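Local coordinates for protein Cas13d (uncultured Ruminococcus sp, PDB 6IV9) that binds a CRISPR RNA and, through two HEPN domains, probably acts as an RNA-guided ribonuclease that matures this RNA and cleaves its target, at residues 153-156 with 157-161; 521-524 with 525-529; 530-533 with 534-537. The protein carries 2 engineered substitutions. All blocks are in the same frame, centred on the assembly; numbering follows the deposited sequence.

Contact 1 of 3, residues 153-156 with 157-161; sequences SELE and KRFFG
Ser153 to Gly161 make up most of the short helix 152-160 and its C-terminal end, and the contact runs from turn to turn. Glu154 and Lys157 form a salt bridge across one turn. NZ of Lys157 meets OE2 of Glu154 at 2.9 Å on the syn side of the carboxylate, 18° out of its plane. The Lys157 chain runs back toward the helix start, with its CG 3.3 Å from Ser153 O, and turns at chi3 (-109°) to bring NZ to the acid. On the buried side Leu155 and Phe159 lie side by side and point the same way. Their closest side-chain atoms are Leu155 CD2 and Phe159 CE1, 3.9 Å apart. Leu155 O also sits at the ring edge, in plane, 3.2 Å from Phe159 CD1. Beyond this pair, Tyr550 meets the Phe159 ring and His169 meets Phe160 edge-to-face. The carboxylate of Glu156 turns to Lys152, in a salt bridge, and to Phe164 N. The backbone bond from Phe160 N to Glu156 O is 2.7 Å. Gly161 then leaves the helix with positive phi (83°), while its N still bonds to Lys157 O at 2.8 Å. A C' glycine with this bond is typical of the alpha-L C-capping motif.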
ATOM      1  N   SER A 153       8.279 -28.420  -2.813  1.00 26.02           N
ATOM      2  CA  SER A 153       7.911 -29.569  -1.951  1.00 26.68           C
ATOM      3  C   SER A 153       7.826 -29.176  -0.475  1.00 27.52           C
ATOM      4  O   SER A 153       6.903 -29.578   0.181  1.00 27.60           O
ATOM      5  CB  SER A 153       8.838 -30.710  -2.174  1.00 28.80           C
ATOM      6  OG  SER A 153       8.657 -31.217  -3.472  1.00 30.98           O
ATOM      7  N   GLU A 154       8.795 -28.424   0.011  1.00 28.08           N
ATOM      8  CA  GLU A 154       8.775 -27.988   1.421  1.00 32.20           C
ATOM      9  C   GLU A 154       7.540 -27.118   1.658  1.00 27.87           C
ATOM     10  O   GLU A 154       6.913 -27.276   2.667  1.00 28.30           O
ATOM     11  CB  GLU A 154      10.017 -27.158   1.710  1.00 39.20           C
ATOM     12  CG  GLU A 154      11.164 -27.942   2.280  1.00 53.75           C
ATOM     13  CD  GLU A 154      10.796 -29.145   3.131  1.00 57.13           C
ATOM     14  OE1 GLU A 154      10.378 -28.944   4.265  1.00 45.97           O
ATOM     15  OE2 GLU A 154      10.924 -30.269   2.626  1.00 65.92           O
ATOM     16  N   LEU A 155       7.233 -26.220   0.733  1.00 26.77           N
ATOM     17  CA  LEU A 155       6.057 -25.341   0.893  1.00 27.11           C
ATOM     18  C   LEU A 155       4.762 -26.156   0.904  1.00 28.50           C
ATOM     19  O   LEU A 155       3.948 -25.901   1.741  1.00 27.88           O
ATOM     20  CB  LEU A 155       6.072 -24.293  -0.215  1.00 27.31           C
ATOM     21  CG  LEU A 155       7.084 -23.178   0.016  1.00 27.66           C
ATOM     22  CD1 LEU A 155       7.319 -22.361  -1.231  1.00 28.22           C
ATOM     23  CD2 LEU A 155       6.636 -22.301   1.159  1.00 27.99           C
ATOM     24  N   GLU A 156       4.623 -27.132   0.016  1.00 26.13           N
ATOM     25  CA  GLU A 156       3.390 -27.955  -0.019  1.00 26.52           C
ATOM     26  C   GLU A 156       3.248 -28.691   1.311  1.00 25.49           C
ATOM     27  O   GLU A 156       2.167 -28.733   1.837  1.00 30.10           O
ATOM     28  CB  GLU A 156       3.453 -28.954  -1.170  1.00 27.40           C
ATOM     29  CG  GLU A 156       3.316 -28.303  -2.527  1.00 28.60           C
ATOM     30  CD  GLU A 156       3.654 -29.167  -3.728  1.00 31.50           C
ATOM     31  OE1 GLU A 156       3.348 -28.751  -4.818  1.00 31.22           O
ATOM     32  OE2 GLU A 156       4.232 -30.233  -3.549  1.00 33.15           O
ATOM     33  N   LYS A 157       4.337 -29.230   1.827  1.00 26.34           N
ATOM     34  CA  LYS A 157       4.237 -29.938   3.123  1.00 32.37           C
ATOM     35  C   LYS A 157       3.796 -28.968   4.224  1.00 34.65           C
ATOM     36  O   LYS A 157       2.934 -29.315   4.977  1.00 33.35           O
ATOM     37  CB  LYS A 157       5.583 -30.552   3.485  1.00 33.14           C
ATOM     38  CG  LYS A 157       6.016 -31.699   2.594  1.00 45.01           C
ATOM     39  CD  LYS A 157       7.148 -32.482   3.190  1.00 48.07           C
ATOM     40  CE  LYS A 157       8.459 -32.276   2.477  1.00 55.95           C
ATOM     41  NZ  LYS A 157       9.596 -32.708   3.317  1.00 57.50           N
ATOM     42  N   ARG A 158       4.362 -27.772   4.260  1.00 30.78           N
ATOM     43  CA  ARG A 158       4.010 -26.784   5.304  1.00 33.90           C
ATOM     44  C   ARG A 158       2.537 -26.370   5.211  1.00 33.73           C
ATOM     45  O   ARG A 158       1.908 -26.256   6.238  1.00 30.12           O
ATOM     46  CB  ARG A 158       4.943 -25.583   5.166  1.00 41.05           C
ATOM     47  CG  ARG A 158       4.515 -24.333   5.918  1.00 54.90           C
ATOM     48  CD  ARG A 158       5.384 -23.123   5.609  1.00 62.45           C
ATOM     49  NE  ARG A 158       6.266 -22.697   6.682  1.00 60.21           N
ATOM     50  CZ  ARG A 158       7.406 -22.038   6.521  1.00 69.31           C
ATOM     51  NH1 ARG A 158       7.409 -20.804   6.049  1.00 49.90           N
ATOM     52  NH2 ARG A 158       8.546 -22.609   6.870  1.00 56.90           N
ATOM     53  N   PHE A 159       2.014 -26.141   4.012  1.00 27.71           N
ATOM     54  CA  PHE A 159       0.620 -25.655   3.893  1.00 27.75           C
ATOM     55  C   PHE A 159      -0.417 -26.769   3.749  1.00 25.43           C
ATOM     56  O   PHE A 159      -1.525 -26.528   4.138  1.00 28.81           O
ATOM     57  CB  PHE A 159       0.502 -24.693   2.713  1.00 32.43           C
ATOM     58  CG  PHE A 159       1.188 -23.381   2.944  1.00 31.46           C
ATOM     59  CD1 PHE A 159       2.539 -23.248   2.716  1.00 30.30           C
ATOM     60  CD2 PHE A 159       0.494 -22.293   3.423  1.00 38.33           C
ATOM     61  CE1 PHE A 159       3.175 -22.044   2.935  1.00 29.49           C
ATOM     62  CE2 PHE A 159       1.136 -21.091   3.647  1.00 38.20           C
ATOM     63  CZ  PHE A 159       2.472 -20.974   3.403  1.00 31.85           C
ATOM     64  N   PHE A 160      -0.061 -27.901   3.152  1.00 27.76           N
ATOM     65  CA  PHE A 160      -1.053 -28.968   2.889  1.00 28.19           C
ATOM     66  C   PHE A 160      -0.702 -30.299   3.569  1.00 35.32           C
ATOM     67  O   PHE A 160      -1.489 -31.211   3.436  1.00 36.15           O
ATOM     68  CB  PHE A 160      -1.254 -29.138   1.383  1.00 28.76           C
ATOM     69  CG  PHE A 160      -1.881 -27.950   0.707  1.00 28.15           C
ATOM     70  CD1 PHE A 160      -3.244 -27.745   0.754  1.00 25.97           C
ATOM     71  CD2 PHE A 160      -1.109 -27.028   0.031  1.00 26.41           C
ATOM     72  CE1 PHE A 160      -3.818 -26.652   0.135  1.00 28.85           C
ATOM     73  CE2 PHE A 160      -1.688 -25.937  -0.585  1.00 27.04           C
ATOM     74  CZ  PHE A 160      -3.037 -25.748  -0.531  1.00 26.49           C
ATOM     75  N   GLY A 161       0.465 -30.416   4.185  1.00 34.67           N
ATOM     76  CA  GLY A 161       0.857 -31.652   4.894  1.00 35.73           C
ATOM     77  C   GLY A 161       1.434 -32.740   4.002  1.00 41.14           C
ATOM     78  O   GLY A 161       1.804 -33.779   4.529  1.00 35.28           O
TER

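Contact 2 of 3, residues 521-524 with 525-529; sequences LISK and FDNIK. With nucleotides of chain B.
Phe525 CG stands anti to its carbonyl carbon (chi1 -80°), which turns the ring back along the helix toward Leu521. Asn527 takes a similar first torsion (-75°), and its amide comes to lie beside Ser523 O. Both residues belong to the middle of helix 511-535, a regular alpha-helix that passes along the bound RNA. The ring of Phe525 presents its edge to the preceding turn. Its CD2 is 3.2 Å from Leu521 O, close to the ring plane. The side chains themselves touch more loosely, at 4.5 Å between Leu521 CB and Phe525 CD2. The same carbonyl takes the nearly straight bond from Phe525 N, with an N-H...O angle of 174°. Phe553 meets the ring from beyond the helix, with the planes at a low angle. Ile528 also leans back over one turn: its CG1 lies 3.2 Å from Lys524 O. The long chain of Lys524 leaves the helix for helix 168-197, where NZ forms a salt bridge with Asp178. Asp526 and Lys529 pair one turn apart. Lys529 NZ meets Asp526 OD1 at 2.8 Å, nearly along the C-O axis of that oxygen. Asn527 faces the RNA. Its ND2 donates a hydrogen bond to OD1 of Asn175. That bond is likely to hold the amide's rotation. OD1 of Asn527 has a weak bond to an adenine N6 of the RNA and another to Asn79 ND2. The uracil of U23 of chain B lies close by, with its O2 3.5 Å from Asn527 ND2 and 3.8 Å from Asn527 OD1.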
ATOM      1  N   LEU A 521      -3.877  -7.243  -0.644  1.00 20.54           N
ATOM      2  CA  LEU A 521      -4.529  -8.337   0.120  1.00 22.43           C
ATOM      3  C   LEU A 521      -5.759  -8.832  -0.643  1.00 23.27           C
ATOM      4  O   LEU A 521      -5.919 -10.006  -0.756  1.00 20.63           O
ATOM      5  CB  LEU A 521      -4.949  -7.846   1.506  1.00 21.74           C
ATOM      6  CG  LEU A 521      -3.831  -7.519   2.488  1.00 24.84           C
ATOM      7  CD1 LEU A 521      -4.401  -7.055   3.811  1.00 24.58           C
ATOM      8  CD2 LEU A 521      -2.940  -8.717   2.704  1.00 25.81           C
ATOM      9  N   ILE A 522      -6.554  -7.923  -1.192  1.00 21.50           N
ATOM     10  CA  ILE A 522      -7.804  -8.338  -1.882  1.00 21.66           C
ATOM     11  C   ILE A 522      -7.448  -9.219  -3.072  1.00 24.52           C
ATOM     12  O   ILE A 522      -8.066 -10.215  -3.261  1.00 22.29           O
ATOM     13  CB  ILE A 522      -8.617  -7.114  -2.323  1.00 22.29           C
ATOM     14  CG1 ILE A 522      -9.148  -6.331  -1.128  1.00 23.45           C
ATOM     15  CG2 ILE A 522      -9.720  -7.504  -3.283  1.00 26.26           C
ATOM     16  CD1 ILE A 522      -9.512  -4.927  -1.453  1.00 21.47           C
ATOM     17  N   SER A 523      -6.445  -8.818  -3.826  1.00 22.05           N
ATOM     18  CA  SER A 523      -6.034  -9.604  -5.007  1.00 23.27           C
ATOM     19  C   SER A 523      -5.553 -11.005  -4.593  1.00 23.05           C
ATOM     20  O   SER A 523      -5.937 -11.957  -5.215  1.00 23.53           O
ATOM     21  CB  SER A 523      -4.973  -8.856  -5.732  1.00 25.54           C
ATOM     22  OG  SER A 523      -4.579  -9.575  -6.865  1.00 36.64           O
ATOM     23  N   LYS A 524      -4.731 -11.101  -3.562  1.00 19.01           N
ATOM     24  CA  LYS A 524      -4.198 -12.412  -3.128  1.00 22.07           C
ATOM     25  C   LYS A 524      -5.323 -13.316  -2.611  1.00 22.71           C
ATOM     26  O   LYS A 524      -5.356 -14.455  -2.989  1.00 22.02           O
ATOM     27  CB  LYS A 524      -3.065 -12.213  -2.127  1.00 23.57           C
ATOM     28  CG  LYS A 524      -1.933 -11.324  -2.607  1.00 24.87           C
ATOM     29  CD  LYS A 524      -1.466 -11.614  -3.998  1.00 28.64           C
ATOM     30  CE  LYS A 524      -0.543 -10.555  -4.553  1.00 34.08           C
ATOM     31  NZ  LYS A 524       0.141 -11.009  -5.779  1.00 35.85           N
ATOM     32  N   PHE A 525      -6.219 -12.801  -1.783  1.00 21.63           N
ATOM     33  CA  PHE A 525      -7.335 -13.640  -1.278  1.00 22.50           C
ATOM     34  C   PHE A 525      -8.224 -14.086  -2.445  1.00 22.71           C
ATOM     35  O   PHE A 525      -8.680 -15.187  -2.447  1.00 23.52           O
ATOM     36  CB  PHE A 525      -8.107 -12.928  -0.172  1.00 23.10           C
ATOM     37  CG  PHE A 525      -7.460 -12.997   1.185  1.00 21.82           C
ATOM     38  CD1 PHE A 525      -7.521 -14.143   1.945  1.00 24.57           C
ATOM     39  CD2 PHE A 525      -6.786 -11.914   1.703  1.00 22.50           C
ATOM     40  CE1 PHE A 525      -6.923 -14.202   3.189  1.00 24.52           C
ATOM     41  CE2 PHE A 525      -6.192 -11.978   2.948  1.00 23.94           C
ATOM     42  CZ  PHE A 525      -6.270 -13.117   3.692  1.00 23.92           C
ATOM     43  N   ASP A 526      -8.447 -13.209  -3.406  1.00 23.38           N
ATOM     44  CA  ASP A 526      -9.287 -13.537  -4.579  1.00 25.96           C
ATOM     45  C   ASP A 526      -8.634 -14.688  -5.350  1.00 26.67           C
ATOM     46  O   ASP A 526      -9.329 -15.588  -5.754  1.00 27.70           O
ATOM     47  CB  ASP A 526      -9.440 -12.304  -5.456  1.00 27.97           C
ATOM     48  CG  ASP A 526     -10.680 -12.280  -6.327  1.00 36.74           C
ATOM     49  OD1 ASP A 526     -11.504 -13.154  -6.190  1.00 37.31           O
ATOM     50  OD2 ASP A 526     -10.800 -11.356  -7.115  1.00 41.83           O
ATOM     51  N   ASN A 527      -7.322 -14.634  -5.524  1.00 22.16           N
ATOM     52  CA  ASN A 527      -6.590 -15.711  -6.231  1.00 24.25           C
ATOM     53  C   ASN A 527      -6.676 -17.019  -5.443  1.00 24.74           C
ATOM     54  O   ASN A 527      -6.920 -18.045  -6.030  1.00 24.30           O
ATOM     55  CB  ASN A 527      -5.131 -15.337  -6.446  1.00 23.87           C
ATOM     56  CG  ASN A 527      -4.960 -14.320  -7.548  1.00 27.14           C
ATOM     57  OD1 ASN A 527      -5.783 -14.228  -8.431  1.00 32.19           O
ATOM     58  ND2 ASN A 527      -3.901 -13.548  -7.487  1.00 29.51           N
ATOM     59  N   ILE A 528      -6.476 -16.938  -4.137  1.00 22.34           N
ATOM     60  CA  ILE A 528      -6.500 -18.147  -3.278  1.00 22.44           C
ATOM     61  C   ILE A 528      -7.893 -18.769  -3.353  1.00 23.15           C
ATOM     62  O   ILE A 528      -7.983 -19.953  -3.511  1.00 24.89           O
ATOM     63  CB  ILE A 528      -6.104 -17.786  -1.837  1.00 22.73           C
ATOM     64  CG1 ILE A 528      -4.646 -17.328  -1.747  1.00 26.37           C
ATOM     65  CG2 ILE A 528      -6.405 -18.938  -0.902  1.00 24.77           C
ATOM     66  CD1 ILE A 528      -4.303 -16.572  -0.507  1.00 24.59           C
ATOM     67  N   LYS A 529      -8.933 -17.959  -3.288  1.00 23.03           N
ATOM     68  CA  LYS A 529     -10.302 -18.523  -3.359  1.00 27.92           C
ATOM     69  C   LYS A 529     -10.501 -19.233  -4.709  1.00 28.62           C
ATOM     70  O   LYS A 529     -11.097 -20.279  -4.718  1.00 26.48           O
ATOM     71  CB  LYS A 529     -11.348 -17.465  -3.012  1.00 30.40           C
ATOM     72  CG  LYS A 529     -11.731 -16.510  -4.111  1.00 40.37           C
ATOM     73  CD  LYS A 529     -13.127 -16.722  -4.602  1.00 42.69           C
ATOM     74  CE  LYS A 529     -13.518 -15.742  -5.677  1.00 43.24           C
ATOM     75  NZ  LYS A 529     -12.532 -15.696  -6.777  1.00 50.44           N
TER
ATOM     76  P     U B  23       0.743 -17.488 -15.865  1.00 25.24           P
ATOM     77  OP1   U B  23      -0.214 -18.605 -15.774  1.00 26.33           O
ATOM     78  OP2   U B  23       0.382 -16.229 -16.484  1.00 25.83           O
ATOM     79  O5'   U B  23       1.158 -17.185 -14.349  1.00 24.65           O
ATOM     80  C5'   U B  23       1.776 -15.943 -13.938  1.00 24.90           C
ATOM     81  C4'   U B  23       1.496 -15.738 -12.449  1.00 24.59           C
ATOM     82  O4'   U B  23       0.075 -15.474 -12.322  1.00 23.40           O
ATOM     83  C3'   U B  23       1.747 -16.988 -11.590  1.00 23.88           C
ATOM     84  O3'   U B  23       2.313 -16.621 -10.351  1.00 25.87           O
ATOM     85  C2'   U B  23       0.369 -17.560 -11.373  1.00 24.08           C
ATOM     86  O2'   U B  23       0.253 -18.418 -10.237  1.00 26.54           O
ATOM     87  C1'   U B  23      -0.491 -16.294 -11.319  1.00 24.42           C
ATOM     88  N1    U B  23      -1.882 -16.597 -11.685  1.00 24.54           N
ATOM     89  C2    U B  23      -2.864 -16.473 -10.718  1.00 28.42           C
ATOM     90  O2    U B  23      -2.635 -16.101  -9.598  1.00 30.90           O
ATOM     91  N3    U B  23      -4.122 -16.852 -11.118  1.00 29.88           N
ATOM     92  C4    U B  23      -4.490 -17.340 -12.327  1.00 29.78           C
ATOM     93  O4    U B  23      -5.663 -17.660 -12.516  1.00 40.39           O
ATOM     94  C5    U B  23      -3.431 -17.417 -13.287  1.00 27.92           C
ATOM     95  C6    U B  23      -2.198 -17.042 -12.942  1.00 24.58           C
TER

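Contact 3 of 3, residues 530-533 with 534-537; sequences EFLK and IMKS. With nucleotides of chain B.
Met535 packs back against Phe531 and Leu532 near the C-terminal end of helix 511-535. Its CB lies near two carbonyls of the preceding turn, those of Phe531 and Leu532, with Phe531 O at 3.6 Å. CG keeps to the first of them, at 3.5 Å from Phe531 O. SD carries the chain onward, and a bend at chi3 (-72°) folds CE back to the helix. CE thereby sits 3.6 Å from Phe531 O, and it also touches the side chain of Leu532, at 4.3 Å from CD2. The methionine thus lies close along the backbone it comes from, and its own N bonds to Phe531 O. Ile534 does much the same one residue earlier, with CG1 and CD1 both near Glu530 O. The ring of Phe531 reaches out to the RNA. Its CZ is 3.6 Å from N3 of U23 of chain B, and CE2 is as close to O2 of that base. With an alanine in place of Phe531 the ring would be gone, which is likely to open a gap beside the uracil and leave the base freer to shift. Ser537 lies in the loop just after the helix. Both its N and its OG donate to Ile534 O, the hydroxyl at 2.6 Å and in the carbonyl plane. OG in turn bonds to Val540 N, so the serine ties the helix end to the loop that follows. Helix 168-197 covers Phe531, Leu532 and Met535, while strand 81-88 packs on Ile534 and Ser537, and its Ala81 N bonds to Glu530.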
ATOM      1  N   GLU A 530     -10.000 -18.650  -5.789  1.00 23.75           N
ATOM      2  CA  GLU A 530     -10.133 -19.263  -7.133  1.00 26.47           C
ATOM      3  C   GLU A 530      -9.344 -20.573  -7.228  1.00 26.91           C
ATOM      4  O   GLU A 530      -9.857 -21.494  -7.781  1.00 26.66           O
ATOM      5  CB  GLU A 530      -9.773 -18.262  -8.222  1.00 28.62           C
ATOM      6  CG  GLU A 530     -10.564 -18.444  -9.494  1.00 40.21           C
ATOM      7  CD  GLU A 530     -12.080 -18.456  -9.361  1.00 35.16           C
ATOM      8  OE1 GLU A 530     -12.608 -17.795  -8.477  1.00 36.49           O
ATOM      9  OE2 GLU A 530     -12.710 -19.122 -10.163  1.00 45.60           O
ATOM     10  N   PHE A 531      -8.127 -20.622  -6.704  1.00 23.75           N
ATOM     11  CA  PHE A 531      -7.339 -21.875  -6.755  1.00 25.36           C
ATOM     12  C   PHE A 531      -8.051 -22.981  -5.967  1.00 26.64           C
ATOM     13  O   PHE A 531      -8.074 -24.096  -6.435  1.00 27.38           O
ATOM     14  CB  PHE A 531      -5.896 -21.648  -6.309  1.00 26.26           C
ATOM     15  CG  PHE A 531      -5.033 -21.037  -7.375  1.00 24.80           C
ATOM     16  CD1 PHE A 531      -4.835 -21.679  -8.581  1.00 24.65           C
ATOM     17  CD2 PHE A 531      -4.465 -19.797  -7.197  1.00 24.88           C
ATOM     18  CE1 PHE A 531      -4.070 -21.103  -9.575  1.00 25.81           C
ATOM     19  CE2 PHE A 531      -3.690 -19.227  -8.188  1.00 27.20           C
ATOM     20  CZ  PHE A 531      -3.492 -19.882  -9.372  1.00 26.99           C
ATOM     21  N   LEU A 532      -8.605 -22.663  -4.801  1.00 25.77           N
ATOM     22  CA  LEU A 532      -9.318 -23.698  -4.008  1.00 27.19           C
ATOM     23  C   LEU A 532     -10.519 -24.187  -4.817  1.00 25.49           C
ATOM     24  O   LEU A 532     -10.726 -25.347  -4.900  1.00 29.08           O
ATOM     25  CB  LEU A 532      -9.780 -23.092  -2.687  1.00 25.39           C
ATOM     26  CG  LEU A 532      -8.696 -22.883  -1.642  1.00 30.26           C
ATOM     27  CD1 LEU A 532      -9.239 -22.139  -0.446  1.00 37.67           C
ATOM     28  CD2 LEU A 532      -8.092 -24.199  -1.212  1.00 30.03           C
ATOM     29  N   LYS A 533     -11.267 -23.270  -5.399  1.00 29.17           N
ATOM     30  CA  LYS A 533     -12.454 -23.632  -6.201  1.00 31.95           C
ATOM     31  C   LYS A 533     -12.058 -24.548  -7.363  1.00 31.95           C
ATOM     32  O   LYS A 533     -12.764 -25.486  -7.614  1.00 34.47           O
ATOM     33  CB  LYS A 533     -13.149 -22.362  -6.679  1.00 35.26           C
ATOM     34  CG  LYS A 533     -14.328 -22.618  -7.588  1.00 43.64           C
ATOM     35  CD  LYS A 533     -15.100 -21.388  -7.943  1.00 50.12           C
ATOM     36  CE  LYS A 533     -15.345 -20.494  -6.757  1.00 53.77           C
ATOM     37  NZ  LYS A 533     -16.642 -19.793  -6.889  1.00 64.48           N
ATOM     38  N   ILE A 534     -10.951 -24.276  -8.032  1.00 28.68           N
ATOM     39  CA  ILE A 534     -10.519 -25.133  -9.166  1.00 31.55           C
ATOM     40  C   ILE A 534     -10.151 -26.518  -8.631  1.00 33.91           C
ATOM     41  O   ILE A 534     -10.617 -27.491  -9.181  1.00 31.63           O
ATOM     42  CB  ILE A 534      -9.337 -24.488  -9.899  1.00 36.41           C
ATOM     43  CG1 ILE A 534      -9.796 -23.354 -10.807  1.00 44.37           C
ATOM     44  CG2 ILE A 534      -8.536 -25.519 -10.662  1.00 44.76           C
ATOM     45  CD1 ILE A 534      -8.723 -22.332 -11.059  1.00 54.91           C
ATOM     46  N   MET A 535      -9.352 -26.573  -7.574  1.00 27.57           N
ATOM     47  CA  MET A 535      -8.896 -27.872  -7.024  1.00 29.23           C
ATOM     48  C   MET A 535     -10.083 -28.716  -6.547  1.00 29.99           C
ATOM     49  O   MET A 535     -10.027 -29.917  -6.682  1.00 32.62           O
ATOM     50  CB  MET A 535      -7.863 -27.680  -5.914  1.00 30.03           C
ATOM     51  CG  MET A 535      -6.528 -27.277  -6.458  1.00 29.90           C
ATOM     52  SD  MET A 535      -5.193 -27.226  -5.264  1.00 31.80           S
ATOM     53  CE  MET A 535      -5.669 -25.766  -4.352  1.00 30.17           C
ATOM     54  N   LYS A 536     -11.131 -28.074  -6.045  1.00 29.01           N
ATOM     55  CA  LYS A 536     -12.306 -28.784  -5.489  1.00 34.47           C
ATOM     56  C   LYS A 536     -13.309 -29.119  -6.592  1.00 41.53           C
ATOM     57  O   LYS A 536     -14.308 -29.766  -6.293  1.00 38.55           O
ATOM     58  CB  LYS A 536     -12.973 -27.943  -4.405  1.00 33.69           C
ATOM     59  CG  LYS A 536     -12.199 -27.855  -3.107  1.00 37.40           C
ATOM     60  CD  LYS A 536     -12.743 -26.806  -2.192  1.00 42.20           C
ATOM     61  CE  LYS A 536     -11.893 -26.597  -0.966  1.00 46.11           C
ATOM     62  NZ  LYS A 536     -11.521 -27.877  -0.328  1.00 52.91           N
ATOM     63  N   SER A 537     -13.016 -28.724  -7.824  1.00 33.71           N
ATOM     64  CA  SER A 537     -13.930 -28.967  -8.965  1.00 39.69           C
ATOM     65  C   SER A 537     -14.050 -30.466  -9.246  1.00 36.51           C
ATOM     66  O   SER A 537     -13.129 -31.183  -8.954  1.00 33.99           O
ATOM     67  CB  SER A 537     -13.455 -28.231 -10.184  1.00 32.16           C
ATOM     68  OG  SER A 537     -12.296 -28.822 -10.713  1.00 34.80           O
TER
ATOM     69  P     U B  23       0.743 -17.488 -15.865  1.00 25.24           P
ATOM     70  OP1   U B  23      -0.214 -18.605 -15.774  1.00 26.33           O
ATOM     71  OP2   U B  23       0.382 -16.229 -16.484  1.00 25.83           O
ATOM     72  O5'   U B  23       1.158 -17.185 -14.349  1.00 24.65           O
ATOM     73  C5'   U B  23       1.776 -15.943 -13.938  1.00 24.90           C
ATOM     74  C4'   U B  23       1.496 -15.738 -12.449  1.00 24.59           C
ATOM     75  O4'   U B  23       0.075 -15.474 -12.322  1.00 23.40           O
ATOM     76  C3'   U B  23       1.747 -16.988 -11.590  1.00 23.88           C
ATOM     77  O3'   U B  23       2.313 -16.621 -10.351  1.00 25.87           O
ATOM     78  C2'   U B  23       0.369 -17.560 -11.373  1.00 24.08           C
ATOM     79  O2'   U B  23       0.253 -18.418 -10.237  1.00 26.54           O
ATOM     80  C1'   U B  23      -0.491 -16.294 -11.319  1.00 24.42           C
ATOM     81  N1    U B  23      -1.882 -16.597 -11.685  1.00 24.54           N
ATOM     82  C2    U B  23      -2.864 -16.473 -10.718  1.00 28.42           C
ATOM     83  O2    U B  23      -2.635 -16.101  -9.598  1.00 30.90           O
ATOM     84  N3    U B  23      -4.122 -16.852 -11.118  1.00 29.88           N
ATOM     85  C4    U B  23      -4.490 -17.340 -12.327  1.00 29.78           C
ATOM     86  O4    U B  23      -5.663 -17.660 -12.516  1.00 40.39           O
ATOM     87  C5    U B  23      -3.431 -17.417 -13.287  1.00 27.92           C
ATOM     88  C6    U B  23      -2.198 -17.042 -12.942  1.00 24.58           C
TER

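In the fold
Contacts 2 and 3 are successive parts of helix 511-535, with centres 13 Å apart, and both approach U23 of the CRISPR RNA. Asn527 and Phe531, one turn apart, bring this helix to the same uracil. Contact 1 lies on a separate short helix. Its centre is 19 Å from that of contact 2 and 17 Å from that of contact 3, and its nearest atom is about 8 Å from the RNA. It touches neither of the others, but helix 168-197 packs against all three. A bound magnesium ion lies about 6 Å from the side chain of Lys524 in contact 2. No contact includes a residue of the magnesium site at Arg137 and Glu140.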